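Local coordinates for SPbeta prophage-derived aminoglycoside N(3')-acetyltransferase-like protein YokD (Bacillus subtilis, PDB 2NYG) that binds coenzyme A and, as a homodimeric member of the antibiotic N-acetyltransferase family, probably transfers acetyl groups and may contribute to antibiotic resistance, at residues E124-N129 and K140-I145; H130-F135 and K212-L217; Q148-L151 and E157-P160; L151-G156 and A187-P192; G228-A233 and V256-K261. All blocks are in the same frame, centred on the assembly; numbering follows the deposited sequence.

Contact 1: E124-N129 and K140-I145; sequences EVKRSN and KHKNKI
Lys142 reaches from the first turn of its helix to the backbone of Glu124, and its ammonium group makes the polar part of the contact. NZ donates to Glu124 O over 3.3 Å; it meets the carbonyl at a C=O...N angle of 140° and lies 20° out of the carbonyl plane. A water closes a triangle with this pair, accepting from Lys142 NZ at 2.7 Å and donating to Glu124 O. Lysine suits the span: CG sits between backbone N and carbonyl carbon (chi1 74°), and the rest of the chain runs extended across the gap.

Two like charges stand near each other, Lys126 NZ 3.8 Å from Lys142 NZ, and would probably repel; Glu124 OE2, 5.3 Å from Lys142 NZ, may ease this without forming a salt bridge.

Apolar contact comes from the methylenes, with Lys126 CG against Lys142 CD at 3.7 Å. Lys126 CE makes van der Waals contact with the amide of Asn143, 3.9 Å from ND2.

Lys126 belongs to the short outermost strand 126-127 of the large mixed sheet and pairs through its backbone with Ala137 of strand 135-139. Lys142 also packs on Ala137, while Lys126 touches Leu146, so helix 142-146 lies beside this edge of the sheet.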
# COMPACT_ATOMS: atom_id res chain seq x y z
N GLU A 124 9.80 -10.82 -1.02
CA GLU A 124 9.56 -12.24 -1.26
C GLU A 124 8.13 -12.72 -1.47
O GLU A 124 7.88 -13.91 -1.57
CB GLU A 124 10.24 -13.04 -0.15
CG GLU A 124 11.66 -12.55 0.10
CD GLU A 124 12.68 -13.64 -0.03
OE1 GLU A 124 12.82 -14.43 0.94
OE2 GLU A 124 13.33 -13.72 -1.09
N VAL A 125 7.20 -11.78 -1.56
CA VAL A 125 5.80 -12.10 -1.79
C VAL A 125 5.51 -12.12 -3.29
O VAL A 125 5.87 -11.20 -4.02
CB VAL A 125 4.89 -11.07 -1.12
CG1 VAL A 125 3.44 -11.35 -1.47
CG2 VAL A 125 5.10 -11.10 0.37
N LYS A 126 4.85 -13.18 -3.75
CA LYS A 126 4.50 -13.29 -5.16
C LYS A 126 3.01 -13.03 -5.35
O LYS A 126 2.23 -13.15 -4.41
CB LYS A 126 4.84 -14.68 -5.67
CG LYS A 126 6.34 -14.98 -5.72
CD LYS A 126 6.95 -14.55 -7.05
CE LYS A 126 8.27 -15.26 -7.27
NZ LYS A 126 9.18 -15.03 -6.12
N ARG A 127 2.63 -12.68 -6.58
CA ARG A 127 1.24 -12.38 -6.92
C ARG A 127 0.85 -13.08 -8.22
O ARG A 127 1.62 -13.08 -9.18
CB ARG A 127 1.07 -10.88 -7.09
CG ARG A 127 -0.36 -10.39 -7.21
CD ARG A 127 -0.39 -8.89 -7.25
NE ARG A 127 -1.75 -8.37 -7.25
CZ ARG A 127 -2.06 -7.08 -7.35
NH1 ARG A 127 -1.09 -6.18 -7.45
NH2 ARG A 127 -3.32 -6.69 -7.36
N SER A 128 -0.36 -13.65 -8.25
CA SER A 128 -0.87 -14.34 -9.44
C SER A 128 -1.28 -13.35 -10.54
O SER A 128 -1.53 -12.17 -10.28
CB SER A 128 -2.04 -15.24 -9.06
OG SER A 128 -3.01 -14.54 -8.31
N ASN A 129 -1.38 -13.83 -11.77
CA ASN A 129 -1.70 -12.95 -12.88
C ASN A 129 -3.16 -12.63 -13.27
O ASN A 129 -3.42 -12.27 -14.41
CB ASN A 129 -0.94 -13.42 -14.11
CG ASN A 129 -0.75 -12.32 -15.11
OD1 ASN A 129 -0.33 -11.23 -14.77
ND2 ASN A 129 -1.06 -12.60 -16.37
N LYS A 140 7.00 -21.55 1.36
CA LYS A 140 7.39 -22.77 0.69
C LYS A 140 6.63 -23.07 -0.60
O LYS A 140 7.25 -23.37 -1.62
CB LYS A 140 7.23 -23.94 1.66
CG LYS A 140 7.88 -25.23 1.17
CD LYS A 140 7.53 -26.39 2.08
CE LYS A 140 8.17 -27.68 1.58
NZ LYS A 140 7.75 -28.84 2.40
N HIS A 141 5.30 -22.96 -0.58
CA HIS A 141 4.51 -23.28 -1.76
C HIS A 141 3.92 -22.16 -2.62
O HIS A 141 3.08 -22.40 -3.47
CB HIS A 141 3.39 -24.25 -1.37
CG HIS A 141 3.88 -25.54 -0.79
ND1 HIS A 141 3.79 -25.83 0.56
CD2 HIS A 141 4.47 -26.61 -1.37
CE1 HIS A 141 4.31 -27.03 0.78
NE2 HIS A 141 4.73 -27.51 -0.38
N LYS A 142 4.38 -20.93 -2.41
CA LYS A 142 3.89 -19.78 -3.17
C LYS A 142 3.94 -19.93 -4.69
O LYS A 142 3.11 -19.36 -5.40
CB LYS A 142 4.69 -18.54 -2.78
CG LYS A 142 6.07 -18.55 -3.37
CD LYS A 142 6.88 -17.38 -2.89
CE LYS A 142 8.26 -17.42 -3.52
NZ LYS A 142 9.24 -16.69 -2.67
N ASN A 143 4.91 -20.67 -5.20
CA ASN A 143 5.04 -20.84 -6.64
C ASN A 143 4.01 -21.75 -7.29
O ASN A 143 3.48 -21.41 -8.35
CB ASN A 143 6.45 -21.31 -6.99
CG ASN A 143 7.47 -20.19 -6.95
OD1 ASN A 143 8.67 -20.44 -6.85
ND2 ASN A 143 6.99 -18.95 -7.03
N LYS A 144 3.72 -22.89 -6.67
CA LYS A 144 2.75 -23.80 -7.26
C LYS A 144 1.31 -23.37 -7.05
O LYS A 144 0.40 -23.89 -7.68
CB LYS A 144 2.96 -25.23 -6.74
CG LYS A 144 2.78 -25.43 -5.26
CD LYS A 144 3.04 -26.90 -4.87
CE LYS A 144 4.48 -27.35 -5.22
NZ LYS A 144 4.77 -28.78 -4.89
N ILE A 145 1.12 -22.39 -6.19
CA ILE A 145 -0.19 -21.88 -5.89
C ILE A 145 -0.60 -20.70 -6.78
O ILE A 145 -1.75 -20.60 -7.19
CB ILE A 145 -0.27 -21.48 -4.40
CG1 ILE A 145 -0.08 -22.73 -3.55
CG2 ILE A 145 -1.61 -20.81 -4.10
CD1 ILE A 145 -0.57 -22.59 -2.12
O HOH W 1 8.65 -16.63 0.01

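Contact 2: H130-F135 and K212-L217; sequences HPNYSF and KEYKEL
Tyr214 extends from its strand toward the loop 130-135, and its ring lies beside the imidazole of His130. CB carries the ring across from the strand, with CG placed between the backbone N and the carbonyl carbon (chi1 59°). Farther out, CE1 is the atom that meets His130, 4.1 Å from its CE1; the two rings meet obliquely, planes at 74°. The same Tyr214 CE1 has Glu216 OE1 at the ring edge. At the tip, OH bonds to Arg199 NE and lies close to the Asn132 amide, whose modelled orientation is doubtful.

Strand 208-217 is the middle one of a three-stranded antiparallel sheet, and strand alternation puts Tyr214 and Glu216 on the same side, toward the loop that joins strand 126-127 to strand 135-139. The loop is organised by His130: its ND1 accepts from Tyr133 N at 3.1 Å, which comes from well out of the imidazole plane, and from Asn132 N, which is tilted less, while NE2 bonds to Leu151 O.

Glu216 OE1 lies at the edge of the Tyr133 ring, near its plane, 3.7 Å from Tyr133 CE2, with ring and carboxylate planes 79° apart. A carboxylate fits here because its other oxygen, OE2, takes Leu217 N at 3.2 Å as well as Tyr189 OH. A water links Tyr133 OH, 2.9 Å away, to Leu217 O.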
# COMPACT_ATOMS: atom_id res chain seq x y z
N HIS A 130 -4.10 -12.72 -12.35
CA HIS A 130 -5.48 -12.39 -12.70
C HIS A 130 -5.73 -10.91 -12.44
O HIS A 130 -5.26 -10.37 -11.44
CB HIS A 130 -6.45 -13.27 -11.91
CG HIS A 130 -7.81 -13.37 -12.53
ND1 HIS A 130 -8.76 -12.38 -12.38
CD2 HIS A 130 -8.34 -14.30 -13.36
CE1 HIS A 130 -9.83 -12.71 -13.10
NE2 HIS A 130 -9.60 -13.86 -13.70
N PRO A 131 -6.46 -10.23 -13.33
CA PRO A 131 -6.78 -8.80 -13.21
C PRO A 131 -7.80 -8.40 -12.15
O PRO A 131 -7.86 -7.23 -11.73
CB PRO A 131 -7.22 -8.45 -14.62
CG PRO A 131 -7.90 -9.70 -15.06
CD PRO A 131 -6.92 -10.76 -14.62
N ASN A 132 -8.61 -9.37 -11.71
CA ASN A 132 -9.60 -9.07 -10.69
C ASN A 132 -9.46 -9.88 -9.42
O ASN A 132 -9.55 -9.35 -8.33
CB ASN A 132 -11.01 -9.30 -11.24
CG ASN A 132 -11.39 -8.33 -12.33
OD1 ASN A 132 -10.82 -7.24 -12.47
ND2 ASN A 132 -12.40 -8.71 -13.10
N TYR A 133 -9.22 -11.18 -9.57
CA TYR A 133 -9.12 -12.06 -8.41
C TYR A 133 -7.74 -12.66 -8.17
O TYR A 133 -7.58 -13.88 -8.07
CB TYR A 133 -10.15 -13.17 -8.58
CG TYR A 133 -11.53 -12.65 -8.93
CD1 TYR A 133 -12.22 -11.80 -8.05
CD2 TYR A 133 -12.16 -13.04 -10.12
CE1 TYR A 133 -13.51 -11.35 -8.35
CE2 TYR A 133 -13.45 -12.59 -10.42
CZ TYR A 133 -14.12 -11.75 -9.53
OH TYR A 133 -15.38 -11.30 -9.83
N SER A 134 -6.74 -11.79 -8.09
CA SER A 134 -5.39 -12.26 -7.85
C SER A 134 -5.20 -12.58 -6.39
O SER A 134 -5.98 -12.16 -5.53
CB SER A 134 -4.37 -11.19 -8.27
OG SER A 134 -4.77 -9.90 -7.81
N PHE A 135 -4.16 -13.36 -6.11
CA PHE A 135 -3.79 -13.73 -4.76
C PHE A 135 -2.31 -13.39 -4.64
O PHE A 135 -1.63 -13.15 -5.63
CB PHE A 135 -3.99 -15.22 -4.53
CG PHE A 135 -5.42 -15.62 -4.39
CD1 PHE A 135 -6.02 -15.70 -3.13
CD2 PHE A 135 -6.18 -15.93 -5.51
CE1 PHE A 135 -7.35 -16.09 -3.00
CE2 PHE A 135 -7.51 -16.31 -5.40
CZ PHE A 135 -8.10 -16.40 -4.13
N LYS A 212 -9.78 -7.05 -22.84
CA LYS A 212 -10.27 -8.40 -23.11
C LYS A 212 -11.53 -8.78 -22.37
O LYS A 212 -11.77 -8.32 -21.25
CB LYS A 212 -9.17 -9.41 -22.77
CG LYS A 212 -9.57 -10.82 -23.10
CD LYS A 212 -8.48 -11.79 -22.74
CE LYS A 212 -8.95 -13.24 -22.91
NZ LYS A 212 -7.93 -14.25 -22.48
N GLU A 213 -12.35 -9.61 -23.01
CA GLU A 213 -13.59 -10.07 -22.40
C GLU A 213 -13.49 -11.55 -22.07
O GLU A 213 -12.99 -12.34 -22.87
CB GLU A 213 -14.77 -9.83 -23.33
CG GLU A 213 -15.19 -8.39 -23.41
CD GLU A 213 -16.48 -8.23 -24.19
OE1 GLU A 213 -16.84 -9.17 -24.95
OE2 GLU A 213 -17.13 -7.17 -24.03
N TYR A 214 -13.96 -11.91 -20.89
CA TYR A 214 -13.92 -13.29 -20.45
C TYR A 214 -15.22 -13.62 -19.73
O TYR A 214 -15.99 -12.72 -19.33
CB TYR A 214 -12.70 -13.51 -19.54
CG TYR A 214 -12.69 -12.64 -18.30
CD1 TYR A 214 -12.84 -13.20 -17.03
CD2 TYR A 214 -12.55 -11.25 -18.39
CE1 TYR A 214 -12.85 -12.42 -15.89
CE2 TYR A 214 -12.56 -10.45 -17.25
CZ TYR A 214 -12.71 -11.04 -16.00
OH TYR A 214 -12.73 -10.27 -14.86
N LYS A 215 -15.47 -14.92 -19.56
CA LYS A 215 -16.68 -15.36 -18.89
C LYS A 215 -16.37 -15.62 -17.42
O LYS A 215 -15.26 -16.00 -17.07
CB LYS A 215 -17.23 -16.62 -19.57
CG LYS A 215 -17.70 -16.36 -21.00
CD LYS A 215 -18.29 -17.61 -21.65
CE LYS A 215 -18.86 -17.29 -23.04
NZ LYS A 215 -19.82 -16.15 -22.98
N GLU A 216 -17.37 -15.41 -16.57
CA GLU A 216 -17.22 -15.58 -15.14
C GLU A 216 -18.56 -15.86 -14.47
O GLU A 216 -19.61 -15.47 -14.97
CB GLU A 216 -16.63 -14.31 -14.54
CG GLU A 216 -16.28 -14.43 -13.08
CD GLU A 216 -15.16 -15.42 -12.87
OE1 GLU A 216 -13.99 -15.03 -13.10
OE2 GLU A 216 -15.45 -16.58 -12.51
N LEU A 217 -18.53 -16.52 -13.32
CA LEU A 217 -19.76 -16.80 -12.59
C LEU A 217 -20.25 -15.54 -11.85
O LEU A 217 -19.44 -14.71 -11.41
CB LEU A 217 -19.54 -17.93 -11.59
CG LEU A 217 -19.14 -19.27 -12.19
CD1 LEU A 217 -19.06 -20.32 -11.10
CD2 LEU A 217 -20.16 -19.67 -13.25
O HOH W 2 -18.06 -11.89 -10.61

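Contact 3: Q148-L151 and E157-P160; sequences QHPL and EQSP
His149 and Ser159 bring the two irregular segments to within 4.9 Å, CA to CA. Gln158 has a positive phi (86°).

Pro160 CD sits over one face of the His149 ring, 3.6 Å from its centroid, in a CH-pi contact; proline's CD, polarised by the adjoining nitrogen, suits a ring face. The rotation of the ring is held by NE2, which bonds to Tyr133 O. Ser159 CB touches His149 CE1 at 3.9 Å, and Ser159 OG bonds to Gly156 O. Pro150 CG packs on Gln158 CB at 3.8 Å. The extended Gln148 chain passes Gln158 O, its CG 3.5 Å away, and crosses the Gln158 side chain at about a right angle, amide planes 88° apart. NE2 faces NE2, two donors that cannot bond each other; Gln148 OE1 bonds to Lys163 NZ.

Both segments lie in the connection between helices 142-146 and 160-166, the second leading into the latter. Ser159 is its N-cap, OG weakly bonded to Leu161 N, and both His149 and Pro160 rest on Phe135 of strand 135-139.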
# COMPACT_ATOMS: atom_id res chain seq x y z
N GLN A 148 -0.15 -20.77 -12.27
CA GLN A 148 -1.10 -20.91 -13.37
C GLN A 148 -2.17 -19.83 -13.70
O GLN A 148 -2.26 -19.38 -14.85
CB GLN A 148 -1.79 -22.27 -13.23
CG GLN A 148 -3.14 -22.44 -13.90
CD GLN A 148 -3.62 -23.84 -13.77
OE1 GLN A 148 -2.99 -24.66 -13.10
NE2 GLN A 148 -4.75 -24.14 -14.41
N HIS A 149 -2.97 -19.45 -12.70
CA HIS A 149 -4.06 -18.46 -12.82
C HIS A 149 -4.63 -17.97 -14.21
O HIS A 149 -4.23 -16.94 -14.72
CB HIS A 149 -3.72 -17.21 -11.99
CG HIS A 149 -4.86 -16.71 -11.16
ND1 HIS A 149 -6.19 -16.92 -11.48
CD2 HIS A 149 -4.87 -15.99 -10.02
CE1 HIS A 149 -6.96 -16.37 -10.56
NE2 HIS A 149 -6.18 -15.80 -9.66
N PRO A 150 -5.59 -18.72 -14.77
CA PRO A 150 -6.24 -18.41 -16.05
C PRO A 150 -7.25 -17.26 -15.89
O PRO A 150 -7.80 -17.04 -14.82
CB PRO A 150 -6.90 -19.72 -16.41
CG PRO A 150 -7.34 -20.21 -15.08
CD PRO A 150 -6.22 -19.89 -14.13
N LEU A 151 -7.51 -16.52 -16.96
CA LEU A 151 -8.46 -15.42 -16.86
C LEU A 151 -9.89 -15.91 -16.60
O LEU A 151 -10.58 -15.41 -15.71
CB LEU A 151 -8.43 -14.60 -18.13
CG LEU A 151 -9.21 -13.29 -18.05
CD1 LEU A 151 -8.61 -12.40 -16.97
CD2 LEU A 151 -9.17 -12.60 -19.39
N GLU A 157 -11.69 -23.94 -10.36
CA GLU A 157 -10.63 -24.91 -10.61
C GLU A 157 -9.57 -24.14 -11.39
O GLU A 157 -9.90 -23.23 -12.16
CB GLU A 157 -11.15 -26.06 -11.48
CG GLU A 157 -12.54 -26.56 -11.12
CD GLU A 157 -12.60 -27.22 -9.75
OE1 GLU A 157 -11.53 -27.46 -9.16
OE2 GLU A 157 -13.71 -27.50 -9.27
N GLN A 158 -8.31 -24.50 -11.18
CA GLN A 158 -7.20 -23.85 -11.86
C GLN A 158 -6.68 -22.59 -11.20
O GLN A 158 -5.53 -22.21 -11.39
CB GLN A 158 -7.56 -23.54 -13.31
CG GLN A 158 -7.81 -24.77 -14.16
CD GLN A 158 -7.78 -24.42 -15.63
OE1 GLN A 158 -8.53 -23.57 -16.10
NE2 GLN A 158 -6.88 -25.08 -16.38
N SER A 159 -7.53 -21.92 -10.43
CA SER A 159 -7.10 -20.72 -9.73
C SER A 159 -6.39 -21.19 -8.46
O SER A 159 -6.37 -22.39 -8.15
CB SER A 159 -8.31 -19.86 -9.37
OG SER A 159 -8.99 -20.39 -8.25
N PRO A 160 -5.80 -20.26 -7.70
CA PRO A 160 -5.11 -20.68 -6.48
C PRO A 160 -5.97 -21.44 -5.47
O PRO A 160 -5.44 -22.19 -4.64
CB PRO A 160 -4.57 -19.37 -5.93
CG PRO A 160 -4.26 -18.61 -7.18
CD PRO A 160 -5.50 -18.85 -8.01

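Contact 4: L151-G156 and A187-P192; sequences LEFGLG and AEYRIP
Tyr189 OH meets both Phe153 O and Leu155 CB of the loop 151-156, each 3.2 Å away; the loop adds no bond of its own to the hydroxyl, whose partner is Glu216. Tyrosine suits the place because a flat ring can lie against the loop backbone while its hydroxyl reaches that carboxylate.

Gly156 covers one ring face. Its CA stands 3.3 Å from the centroid of the Tyr189 ring, 11° off the ring normal, a CH-pi contact over the centre. The backbone can come so near because glycine carries no side chain, and one here would be directed into the ring. Phe153 CB comes obliquely to Tyr189 CE2 at 3.5 Å, while Phe153 CD2 lies in the plane of the tyrosine ring, at its edge. The two ring planes stand at 85° to each other, their relation oblique.

With CG anti to the carbonyl carbon (chi1 -62°), the tyrosine ring leaves a type I turn running from Ala187 to Arg190, closed by Arg190 N to Ala187 O at 2.8 Å.

The turn starts at the end of helix 183-187. Tyr189 also packs on Leu217 of strand 208-217, while Arg190 rests on Val256 and Glu260 of helix 252-268 and forms a salt bridge with Glu157, next after segment 151-156.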
# COMPACT_ATOMS: atom_id res chain seq x y z
N LEU A 151 -7.51 -16.52 -16.96
CA LEU A 151 -8.46 -15.42 -16.86
C LEU A 151 -9.89 -15.91 -16.60
O LEU A 151 -10.58 -15.41 -15.71
CB LEU A 151 -8.43 -14.60 -18.13
CG LEU A 151 -9.21 -13.29 -18.05
CD1 LEU A 151 -8.61 -12.40 -16.97
CD2 LEU A 151 -9.17 -12.60 -19.39
N GLU A 152 -10.32 -16.87 -17.40
CA GLU A 152 -11.66 -17.45 -17.32
C GLU A 152 -11.90 -18.18 -16.00
O GLU A 152 -11.17 -19.11 -15.65
CB GLU A 152 -11.87 -18.41 -18.49
CG GLU A 152 -13.31 -18.85 -18.69
CD GLU A 152 -13.49 -19.74 -19.91
OE1 GLU A 152 -13.10 -20.93 -19.83
OE2 GLU A 152 -14.00 -19.25 -20.94
N PHE A 153 -12.96 -17.76 -15.31
CA PHE A 153 -13.34 -18.34 -14.03
C PHE A 153 -12.30 -17.92 -13.01
O PHE A 153 -12.54 -17.02 -12.21
CB PHE A 153 -13.45 -19.85 -14.17
CG PHE A 153 -14.51 -20.27 -15.16
CD1 PHE A 153 -14.24 -21.20 -16.16
CD2 PHE A 153 -15.79 -19.70 -15.11
CE1 PHE A 153 -15.22 -21.54 -17.10
CE2 PHE A 153 -16.77 -20.02 -16.04
CZ PHE A 153 -16.48 -20.94 -17.04
N GLY A 154 -11.13 -18.54 -13.06
CA GLY A 154 -10.06 -18.17 -12.14
C GLY A 154 -10.44 -17.71 -10.74
O GLY A 154 -10.15 -16.60 -10.32
N LEU A 155 -11.11 -18.61 -10.02
CA LEU A 155 -11.54 -18.40 -8.66
C LEU A 155 -12.19 -19.76 -8.42
O LEU A 155 -12.68 -20.10 -7.35
CB LEU A 155 -12.54 -17.25 -8.56
CG LEU A 155 -12.81 -16.72 -7.14
CD1 LEU A 155 -11.53 -16.80 -6.30
CD2 LEU A 155 -13.32 -15.29 -7.20
N GLY A 156 -12.14 -20.55 -9.49
CA GLY A 156 -12.66 -21.90 -9.49
C GLY A 156 -11.47 -22.83 -9.66
O GLY A 156 -10.38 -22.54 -9.17
N ALA A 187 -16.57 -23.40 -4.17
CA ALA A 187 -17.71 -24.31 -4.17
C ALA A 187 -18.72 -23.92 -5.27
O ALA A 187 -19.35 -24.79 -5.87
CB ALA A 187 -18.38 -24.29 -2.81
N GLU A 188 -18.86 -22.63 -5.53
CA GLU A 188 -19.78 -22.16 -6.56
C GLU A 188 -19.46 -22.70 -7.95
O GLU A 188 -20.27 -22.54 -8.87
CB GLU A 188 -19.85 -20.63 -6.59
CG GLU A 188 -20.59 -20.04 -5.39
CD GLU A 188 -20.56 -18.53 -5.33
OE1 GLU A 188 -19.46 -17.94 -5.24
OE2 GLU A 188 -21.65 -17.91 -5.35
N TYR A 189 -18.31 -23.34 -8.12
CA TYR A 189 -17.95 -23.93 -9.41
C TYR A 189 -18.14 -25.46 -9.38
O TYR A 189 -17.79 -26.17 -10.33
CB TYR A 189 -16.50 -23.62 -9.78
CG TYR A 189 -16.15 -22.15 -9.95
CD1 TYR A 189 -15.92 -21.33 -8.85
CD2 TYR A 189 -15.99 -21.60 -11.23
CE1 TYR A 189 -15.53 -20.01 -9.00
CE2 TYR A 189 -15.59 -20.26 -11.39
CZ TYR A 189 -15.36 -19.48 -10.26
OH TYR A 189 -14.95 -18.17 -10.38
N ARG A 190 -18.69 -25.96 -8.28
CA ARG A 190 -18.92 -27.39 -8.10
C ARG A 190 -20.40 -27.71 -7.85
O ARG A 190 -20.72 -28.79 -7.37
CB ARG A 190 -18.05 -27.88 -6.94
CG ARG A 190 -16.58 -27.57 -7.14
CD ARG A 190 -15.67 -27.92 -5.97
NE ARG A 190 -14.27 -27.92 -6.40
CZ ARG A 190 -13.23 -28.13 -5.61
NH1 ARG A 190 -13.39 -28.38 -4.32
NH2 ARG A 190 -12.00 -28.12 -6.12
N ILE A 191 -21.28 -26.78 -8.20
CA ILE A 191 -22.72 -26.95 -8.00
C ILE A 191 -23.55 -26.79 -9.28
O ILE A 191 -23.09 -26.17 -10.24
CB ILE A 191 -23.26 -25.98 -6.94
CG1 ILE A 191 -23.11 -24.53 -7.40
CG2 ILE A 191 -22.56 -26.23 -5.62
CD1 ILE A 191 -24.03 -23.55 -6.70
N PRO A 192 -24.77 -27.35 -9.31
CA PRO A 192 -25.69 -27.29 -10.45
C PRO A 192 -26.05 -25.89 -10.94
O PRO A 192 -26.12 -25.62 -12.14
CB PRO A 192 -26.91 -28.05 -9.95
CG PRO A 192 -26.30 -29.05 -9.02
CD PRO A 192 -25.31 -28.21 -8.25

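Contact 5: G228-A233 and V256-K261; sequences GQAFEA and VDFAEK
Phe258 lays one face of its ring against Phe231. The phenyl of Phe231 presents its edge to that face in an offset edge-to-face pair, centroids 5.4 Å apart and planes at 62°. Phe231 CA joins from the backbone, 3.8 Å from the centroid of the Phe258 ring and 22° off its normal, as a CH-pi contact. Ala230 approaches the rim instead: its CB lies in the plane of the Phe258 ring, 3.7 Å from CE2, and a methyl is small enough to let the ring come close to the helix backbone. Both phenylalanines have CG opposite the backbone N (chi1 -175° for Phe258, Phe231 alike); Phe258, whose CB points to the other segment, thereby carries its ring into the interface.

The residues belong to helices 224-234 and 252-268, joined in the chain by the antiparallel pair of strands 238-242 and 245-251, which forms one edge of the mixed sheet. The two segments come nearest at Phe231 and Phe258, 6.6 Å between their CA atoms.

Next comes a second shell. His235 stacks on the Phe231 ring and also meets Phe258, while Trp262 lies against Ala230. Farther out, Glu232 forms a salt bridge with Arg248 of the hairpin, and Val256 and Ala259 press on helix 183-187.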
# COMPACT_ATOMS: atom_id res chain seq x y z
N GLY A 228 -21.05 -19.99 6.45
CA GLY A 228 -20.08 -20.13 7.52
C GLY A 228 -20.73 -20.41 8.85
O GLY A 228 -20.22 -21.17 9.66
N GLN A 229 -21.88 -19.80 9.08
CA GLN A 229 -22.56 -20.01 10.35
C GLN A 229 -23.14 -21.42 10.45
O GLN A 229 -23.31 -21.97 11.54
CB GLN A 229 -23.62 -18.92 10.55
CG GLN A 229 -23.04 -17.64 11.18
CD GLN A 229 -24.01 -16.45 11.23
OE1 GLN A 229 -25.18 -16.61 11.57
NE2 GLN A 229 -23.50 -15.25 10.93
N ALA A 230 -23.43 -22.02 9.29
CA ALA A 230 -23.98 -23.36 9.25
C ALA A 230 -22.82 -24.35 9.42
O ALA A 230 -22.96 -25.42 10.02
CB ALA A 230 -24.71 -23.61 7.88
N PHE A 231 -21.65 -23.97 8.88
CA PHE A 231 -20.45 -24.78 8.96
C PHE A 231 -20.05 -24.92 10.41
O PHE A 231 -19.51 -25.93 10.81
CB PHE A 231 -19.34 -24.08 8.18
CG PHE A 231 -18.04 -24.86 8.09
CD1 PHE A 231 -17.98 -26.07 7.42
CD2 PHE A 231 -16.87 -24.34 8.65
CE1 PHE A 231 -16.79 -26.74 7.30
CE2 PHE A 231 -15.68 -25.01 8.52
CZ PHE A 231 -15.63 -26.20 7.86
N GLU A 232 -20.33 -23.89 11.19
CA GLU A 232 -19.97 -23.84 12.59
C GLU A 232 -20.81 -24.69 13.48
O GLU A 232 -20.47 -24.88 14.63
CB GLU A 232 -20.09 -22.41 13.10
CG GLU A 232 -18.80 -21.61 13.18
CD GLU A 232 -19.04 -20.14 13.64
OE1 GLU A 232 -20.24 -19.79 13.89
OE2 GLU A 232 -18.06 -19.35 13.76
N ALA A 233 -21.94 -25.17 12.98
CA ALA A 233 -22.82 -25.97 13.80
C ALA A 233 -22.15 -27.27 14.22
O ALA A 233 -22.16 -27.61 15.39
CB ALA A 233 -24.10 -26.27 13.03
N VAL A 256 -14.73 -25.67 1.97
CA VAL A 256 -15.25 -25.69 0.61
C VAL A 256 -16.28 -26.80 0.44
O VAL A 256 -17.37 -26.58 -0.10
CB VAL A 256 -14.12 -25.88 -0.45
CG1 VAL A 256 -14.71 -25.88 -1.85
CG2 VAL A 256 -13.11 -24.75 -0.33
N ASP A 257 -15.94 -27.99 0.92
CA ASP A 257 -16.84 -29.13 0.79
C ASP A 257 -18.20 -28.86 1.39
O ASP A 257 -19.20 -29.17 0.75
CB ASP A 257 -16.22 -30.38 1.42
CG ASP A 257 -15.04 -30.90 0.62
OD1 ASP A 257 -14.95 -30.55 -0.58
OD2 ASP A 257 -14.23 -31.67 1.18
N PHE A 258 -18.24 -28.28 2.58
CA PHE A 258 -19.50 -27.97 3.24
C PHE A 258 -20.29 -26.94 2.46
O PHE A 258 -21.50 -27.02 2.35
CB PHE A 258 -19.26 -27.45 4.65
CG PHE A 258 -20.52 -27.21 5.43
CD1 PHE A 258 -21.11 -28.25 6.15
CD2 PHE A 258 -21.12 -25.96 5.43
CE1 PHE A 258 -22.29 -28.04 6.87
CE2 PHE A 258 -22.30 -25.73 6.14
CZ PHE A 258 -22.89 -26.77 6.86
N ALA A 259 -19.58 -25.95 1.92
CA ALA A 259 -20.19 -24.89 1.13
C ALA A 259 -20.92 -25.49 -0.07
O ALA A 259 -22.03 -25.09 -0.42
CB ALA A 259 -19.13 -23.92 0.67
N GLU A 260 -20.27 -26.45 -0.71
CA GLU A 260 -20.85 -27.11 -1.86
C GLU A 260 -22.18 -27.73 -1.46
O GLU A 260 -23.21 -27.43 -2.05
CB GLU A 260 -19.88 -28.18 -2.38
CG GLU A 260 -20.47 -29.16 -3.38
CD GLU A 260 -19.41 -30.00 -4.05
OE1 GLU A 260 -18.43 -30.37 -3.37
OE2 GLU A 260 -19.55 -30.30 -5.25
N LYS A 261 -22.17 -28.57 -0.43
CA LYS A 261 -23.38 -29.23 0.02
C LYS A 261 -24.50 -28.28 0.44
O LYS A 261 -25.64 -28.44 0.02
CB LYS A 261 -23.04 -30.20 1.15
CG LYS A 261 -22.18 -31.33 0.63
CD LYS A 261 -21.80 -32.33 1.69
CE LYS A 261 -21.09 -33.50 1.04
NZ LYS A 261 -20.84 -34.60 2.00

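How the contacts relate
From the N terminus, contact 1 closes a short loop from strand 126-127 round to helix 142-146. Contact 2 starts inside that loop and crosses it, closing a much larger one that ties the loop before strand 135-139 to the three-stranded sheet. Contacts 3 and 4 nest within contact 2 and start from the same stretch, sharing Leu151: contact 3 folds the loop before helix 160-166 on itself, and contact 4 joins it to the turn after helix 183-187. Contact 5 follows in series, pairing the last two long helices about 17 Å from contact 4, centre to centre; Ala187 meets Ala259 between them. Ser128 touches His149, linking contacts 1 and 3.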